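Local coordinates for protein fatty acid amide hydrolase (Candida albicans, PDB 6KVR) that probably hydrolyses monocarboxylic acid amides to the carboxylate and ammonia, as an enzyme of the amidase signature family, at residues A[327-339]-A[550-562]. Residues are numbered along the deposited sequence; the frame is centred on the assembly and turned at random.
Sequences LPMPWRDVSTPKI and YFDEEVLAAGKAI
Over one face of the Trp331 indole lies the aliphatic part of Glu553: CG stands 3.3 Å from the centroid of the six-membered ring and 7° off its normal, a centred CH-pi contact. Leu556 CD1 and Asp552 CB approach the same ring obliquely, while Trp331 NE1 hydrogen-bonds to Glu307 of helix 303-317. The Arg332 guanidinium carries the Glu553 carboxylate over one face and that of Glu554 at its edge, near its plane. This edge grip is end-on and bidentate, NH1 to Glu554 OE1 at 3.1 Å and NH2 to Glu554 OE2 at 3.2 Å. Also at the edge, water 1 links NH2 to Tyr550 O. A bend at chi2 (95°) lays the Glu553 carboxylate nearly parallel to the indole, CD above CE3 and the oxygens toward Arg332: OE1 forms a salt bridge with NH2, and OE2 accepts the backbone N of Arg332 at 2.9 Å, nearly straight at 167°. Arg276 also pairs with OE2. Met329 SE makes an oblique Met-aromatic contact, 4.8 Å from the Tyr550 ring centroid; Met329 packs on Met329 of the second subunit, and Tyr550 on Leu327 of that subunit. Farther along, Val334 CG1 meets Ala557 CB at 3.7 Å, and Pro337 and Ile339 continue the apolar contact to Ile562. Remote from the predicted catalytic residues, this linker between helix 303-317 and strand 343-346 packs lengthwise on the C-terminal helix of the amidase fold, anchored where that helix begins by the Arg332-Glu553-Glu554 salt-bridge network.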
loop_
_atom_site.group_PDB
_atom_site.type_symbol
_atom_site.label_atom_id
_atom_site.label_comp_id
_atom_site.label_asym_id
_atom_site.label_seq_id
_atom_site.Cartn_x
_atom_site.Cartn_y
_atom_site.Cartn_z
ATOM N N LEU A 327 -7.597 2.577 2.693
ATOM C CA LEU A 327 -7.267 3.922 2.257
ATOM C C LEU A 327 -8.487 4.837 2.347
ATOM O O LEU A 327 -9.592 4.446 1.958
ATOM C CB LEU A 327 -6.752 3.914 0.818
ATOM C CG LEU A 327 -5.458 3.169 0.472
ATOM C CD1 LEU A 327 -5.151 3.318 -1.023
ATOM C CD2 LEU A 327 -4.294 3.665 1.319
ATOM N N PRO A 328 -8.318 6.066 2.850
ATOM C CA PRO A 328 -9.408 7.054 2.781
ATOM C C PRO A 328 -9.393 7.797 1.448
ATOM O O PRO A 328 -9.142 9.000 1.379
ATOM C CB PRO A 328 -9.109 7.965 3.975
ATOM C CG PRO A 328 -7.646 7.897 4.128
ATOM C CD PRO A 328 -7.213 6.520 3.708
HETATM N N MSE A 329 -9.625 7.062 0.370
HETATM C CA MSE A 329 -9.731 7.688 -0.928
HETATM C C MSE A 329 -11.177 7.547 -1.393
HETATM O O MSE A 329 -11.696 6.436 -1.565
HETATM C CB MSE A 329 -8.689 7.108 -1.884
HETATM C CG MSE A 329 -8.971 5.837 -2.646
HETATM SE SE MSE A 329 -8.072 6.009 -4.388
HETATM C CE MSE A 329 -6.240 6.447 -3.780
ATOM N N PRO A 330 -11.840 8.693 -1.508
ATOM C CA PRO A 330 -13.285 8.702 -1.771
ATOM C C PRO A 330 -13.627 7.964 -3.051
ATOM O O PRO A 330 -12.861 7.964 -4.014
ATOM C CB PRO A 330 -13.613 10.195 -1.901
ATOM C CG PRO A 330 -12.485 10.900 -1.151
ATOM C CD PRO A 330 -11.274 10.043 -1.347
ATOM N N TRP A 331 -14.802 7.330 -3.052
ATOM C CA TRP A 331 -15.363 6.767 -4.274
ATOM C C TRP A 331 -15.916 7.928 -5.098
ATOM O O TRP A 331 -16.926 8.537 -4.726
ATOM C CB TRP A 331 -16.441 5.738 -3.937
ATOM C CG TRP A 331 -17.053 5.095 -5.142
ATOM C CD1 TRP A 331 -18.234 5.433 -5.740
ATOM C CD2 TRP A 331 -16.509 4.004 -5.910
ATOM N NE1 TRP A 331 -18.461 4.620 -6.826
ATOM C CE2 TRP A 331 -17.417 3.740 -6.955
ATOM C CE3 TRP A 331 -15.340 3.238 -5.822
ATOM C CZ2 TRP A 331 -17.197 2.733 -7.902
ATOM C CZ3 TRP A 331 -15.118 2.239 -6.766
ATOM C CH2 TRP A 331 -16.046 1.997 -7.791
ATOM N N ARG A 332 -15.242 8.249 -6.204
ATOM C CA ARG A 332 -15.574 9.424 -6.996
ATOM C C ARG A 332 -16.842 9.214 -7.827
ATOM O O ARG A 332 -17.195 8.096 -8.208
ATOM C CB ARG A 332 -14.413 9.793 -7.920
ATOM C CG ARG A 332 -13.259 10.498 -7.200
ATOM C CD ARG A 332 -12.026 10.554 -8.071
ATOM N NE ARG A 332 -11.554 9.226 -8.448
ATOM C CZ ARG A 332 -11.686 8.705 -9.661
ATOM N NH1 ARG A 332 -12.336 9.345 -10.617
ATOM N NH2 ARG A 332 -11.148 7.514 -9.919
ATOM N N ASP A 333 -17.511 10.322 -8.122
ATOM C CA ASP A 333 -18.702 10.323 -8.956
ATOM C C ASP A 333 -18.270 10.511 -10.404
ATOM O O ASP A 333 -17.656 11.525 -10.747
ATOM C CB ASP A 333 -19.655 11.428 -8.518
ATOM C CG ASP A 333 -21.096 10.982 -8.546
ATOM O OD1 ASP A 333 -21.556 10.465 -9.588
ATOM O OD2 ASP A 333 -21.760 11.120 -7.496
ATOM N N VAL A 334 -18.565 9.523 -11.241
ATOM C CA VAL A 334 -18.055 9.454 -12.603
ATOM C C VAL A 334 -19.226 9.191 -13.540
ATOM O O VAL A 334 -20.092 8.362 -13.239
ATOM C CB VAL A 334 -16.980 8.349 -12.728
ATOM C CG1 VAL A 334 -16.835 7.883 -14.167
ATOM C CG2 VAL A 334 -15.644 8.835 -12.165
ATOM N N SER A 335 -19.267 9.900 -14.667
ATOM C CA SER A 335 -20.371 9.715 -15.605
ATOM C C SER A 335 -20.113 8.510 -16.498
ATOM O O SER A 335 -18.966 8.136 -16.754
ATOM C CB SER A 335 -20.583 10.957 -16.472
ATOM O OG SER A 335 -19.342 11.561 -16.817
ATOM N N THR A 336 -21.189 7.909 -16.976
ATOM C CA THR A 336 -21.051 6.796 -17.900
ATOM C C THR A 336 -20.557 7.305 -19.247
ATOM O O THR A 336 -21.183 8.197 -19.828
ATOM C CB THR A 336 -22.376 6.069 -18.043
ATOM O OG1 THR A 336 -22.781 5.593 -16.755
ATOM C CG2 THR A 336 -22.241 4.900 -18.993
ATOM N N PRO A 337 -19.447 6.792 -19.766
ATOM C CA PRO A 337 -18.893 7.329 -21.006
ATOM C C PRO A 337 -19.615 6.771 -22.224
ATOM O O PRO A 337 -20.328 5.767 -22.157
ATOM C CB PRO A 337 -17.444 6.845 -20.966
ATOM C CG PRO A 337 -17.577 5.494 -20.305
ATOM C CD PRO A 337 -18.619 5.694 -19.230
ATOM N N LYS A 338 -19.418 7.455 -23.349
ATOM C CA LYS A 338 -19.882 6.956 -24.635
ATOM C C LYS A 338 -18.854 5.980 -25.186
ATOM O O LYS A 338 -17.649 6.209 -25.071
ATOM C CB LYS A 338 -20.091 8.108 -25.620
ATOM C CG LYS A 338 -20.746 9.343 -25.021
ATOM C CD LYS A 338 -21.044 10.389 -26.085
ATOM C CE LYS A 338 -21.066 11.792 -25.485
ATOM N NZ LYS A 338 -21.515 12.810 -26.480
ATOM N N ILE A 339 -19.337 4.882 -25.775
ATOM C CA ILE A 339 -18.436 3.867 -26.318
ATOM C C ILE A 339 -17.431 4.497 -27.270
ATOM O O ILE A 339 -16.255 4.110 -27.302
ATOM C CB ILE A 339 -19.233 2.747 -27.012
ATOM C CG1 ILE A 339 -20.156 2.051 -26.018
ATOM C CG2 ILE A 339 -18.274 1.735 -27.611
ATOM C CD1 ILE A 339 -19.422 1.219 -24.979
ATOM N N TYR A 550 -6.419 2.143 -9.075
ATOM C CA TYR A 550 -7.259 3.076 -8.320
ATOM C C TYR A 550 -8.232 3.849 -9.199
ATOM O O TYR A 550 -8.836 4.823 -8.744
ATOM C CB TYR A 550 -6.417 4.028 -7.459
ATOM C CG TYR A 550 -5.721 3.226 -6.399
ATOM C CD1 TYR A 550 -6.429 2.739 -5.303
ATOM C CD2 TYR A 550 -4.382 2.874 -6.534
ATOM C CE1 TYR A 550 -5.813 1.963 -4.345
ATOM C CE2 TYR A 550 -3.754 2.092 -5.582
ATOM C CZ TYR A 550 -4.473 1.638 -4.494
ATOM O OH TYR A 550 -3.843 0.852 -3.556
ATOM N N PHE A 551 -8.421 3.417 -10.441
ATOM C CA PHE A 551 -9.468 3.964 -11.302
ATOM C C PHE A 551 -10.661 3.019 -11.395
ATOM O O PHE A 551 -11.275 2.880 -12.457
ATOM C CB PHE A 551 -8.901 4.279 -12.683
ATOM C CG PHE A 551 -8.015 5.509 -12.711
ATOM C CD1 PHE A 551 -6.741 5.481 -12.142
ATOM C CD2 PHE A 551 -8.455 6.697 -13.297
ATOM C CE1 PHE A 551 -5.916 6.611 -12.163
ATOM C CE2 PHE A 551 -7.628 7.832 -13.327
ATOM C CZ PHE A 551 -6.358 7.788 -12.758
ATOM N N ASP A 552 -10.980 2.343 -10.279
ATOM C CA ASP A 552 -12.127 1.432 -10.200
ATOM C C ASP A 552 -13.420 2.083 -10.681
ATOM O O ASP A 552 -14.276 1.418 -11.283
ATOM C CB ASP A 552 -12.328 0.958 -8.755
ATOM C CG ASP A 552 -11.039 0.505 -8.089
ATOM O OD1 ASP A 552 -10.075 1.295 -7.967
ATOM O OD2 ASP A 552 -11.009 -0.656 -7.667
ATOM N N GLU A 553 -13.606 3.361 -10.355
ATOM C CA GLU A 553 -14.848 4.045 -10.694
ATOM C C GLU A 553 -15.051 4.076 -12.202
ATOM O O GLU A 553 -16.138 3.765 -12.698
ATOM C CB GLU A 553 -14.836 5.462 -10.107
ATOM C CG GLU A 553 -14.841 5.482 -8.571
ATOM C CD GLU A 553 -13.430 5.610 -7.964
ATOM O OE1 GLU A 553 -12.448 5.078 -8.545
ATOM O OE2 GLU A 553 -13.301 6.260 -6.900
ATOM N N GLU A 554 -13.993 4.399 -12.948
ATOM C CA GLU A 554 -14.073 4.388 -14.406
ATOM C C GLU A 554 -14.324 2.983 -14.946
ATOM O O GLU A 554 -15.018 2.824 -15.960
ATOM C CB GLU A 554 -12.783 4.955 -15.012
ATOM C CG GLU A 554 -12.682 6.475 -14.985
ATOM C CD GLU A 554 -12.192 7.001 -13.639
ATOM O OE1 GLU A 554 -12.047 8.240 -13.480
ATOM O OE2 GLU A 554 -11.950 6.162 -12.732
ATOM N N VAL A 555 -13.761 1.958 -14.295
ATOM C CA VAL A 555 -13.972 0.587 -14.752
ATOM C C VAL A 555 -15.456 0.262 -14.745
ATOM O O VAL A 555 -16.006 -0.216 -15.741
ATOM C CB VAL A 555 -13.183 -0.416 -13.891
ATOM C CG1 VAL A 555 -13.627 -1.837 -14.228
ATOM C CG2 VAL A 555 -11.660 -0.256 -14.093
ATOM N N LEU A 556 -16.131 0.538 -13.621
ATOM C CA LEU A 556 -17.555 0.231 -13.509
ATOM C C LEU A 556 -18.384 1.098 -14.446
ATOM O O LEU A 556 -19.376 0.627 -15.017
ATOM C CB LEU A 556 -18.024 0.410 -12.065
ATOM C CG LEU A 556 -17.457 -0.636 -11.097
ATOM C CD1 LEU A 556 -18.153 -0.640 -9.726
ATOM C CD2 LEU A 556 -17.516 -2.007 -11.734
ATOM N N ALA A 557 -18.008 2.371 -14.600
ATOM C CA ALA A 557 -18.762 3.260 -15.478
ATOM C C ALA A 557 -18.720 2.758 -16.914
ATOM O O ALA A 557 -19.750 2.701 -17.596
ATOM C CB ALA A 557 -18.211 4.687 -15.385
ATOM N N ALA A 558 -17.528 2.383 -17.388
ATOM C CA ALA A 558 -17.405 1.833 -18.731
ATOM C C ALA A 558 -18.023 0.446 -18.814
ATOM O O ALA A 558 -18.623 0.087 -19.835
ATOM C CB ALA A 558 -15.945 1.783 -19.148
ATOM N N GLY A 559 -17.882 -0.355 -17.759
ATOM C CA GLY A 559 -18.584 -1.624 -17.730
ATOM C C GLY A 559 -20.072 -1.445 -17.941
ATOM O O GLY A 559 -20.711 -2.235 -18.640
ATOM N N LYS A 560 -20.635 -0.382 -17.370
ATOM C CA LYS A 560 -22.061 -0.120 -17.519
ATOM C C LYS A 560 -22.415 0.216 -18.966
ATOM O O LYS A 560 -23.416 -0.278 -19.498
ATOM C CB LYS A 560 -22.465 1.008 -16.575
ATOM C CG LYS A 560 -23.957 1.182 -16.387
ATOM C CD LYS A 560 -24.235 2.538 -15.744
ATOM C CE LYS A 560 -23.266 2.834 -14.582
ATOM N NZ LYS A 560 -23.657 2.198 -13.278
ATOM N N ALA A 561 -21.591 1.032 -19.629
ATOM C CA ALA A 561 -21.793 1.309 -21.049
ATOM C C ALA A 561 -21.725 0.039 -21.887
ATOM O O ALA A 561 -22.539 -0.150 -22.801
ATOM C CB ALA A 561 -20.749 2.316 -21.533
ATOM N N ILE A 562 -20.758 -0.842 -21.593
ATOM C CA ILE A 562 -20.515 -2.014 -22.436
ATOM C C ILE A 562 -21.646 -3.023 -22.293
ATOM O O ILE A 562 -22.097 -3.615 -23.280
ATOM C CB ILE A 562 -19.148 -2.643 -22.103
ATOM C CG1 ILE A 562 -18.006 -1.731 -22.556
ATOM C CG2 ILE A 562 -19.016 -4.010 -22.752
ATOM C CD1 ILE A 562 -16.626 -2.342 -22.396
HETATM O O HOH W 1 -10.229 6.554 -7.145
#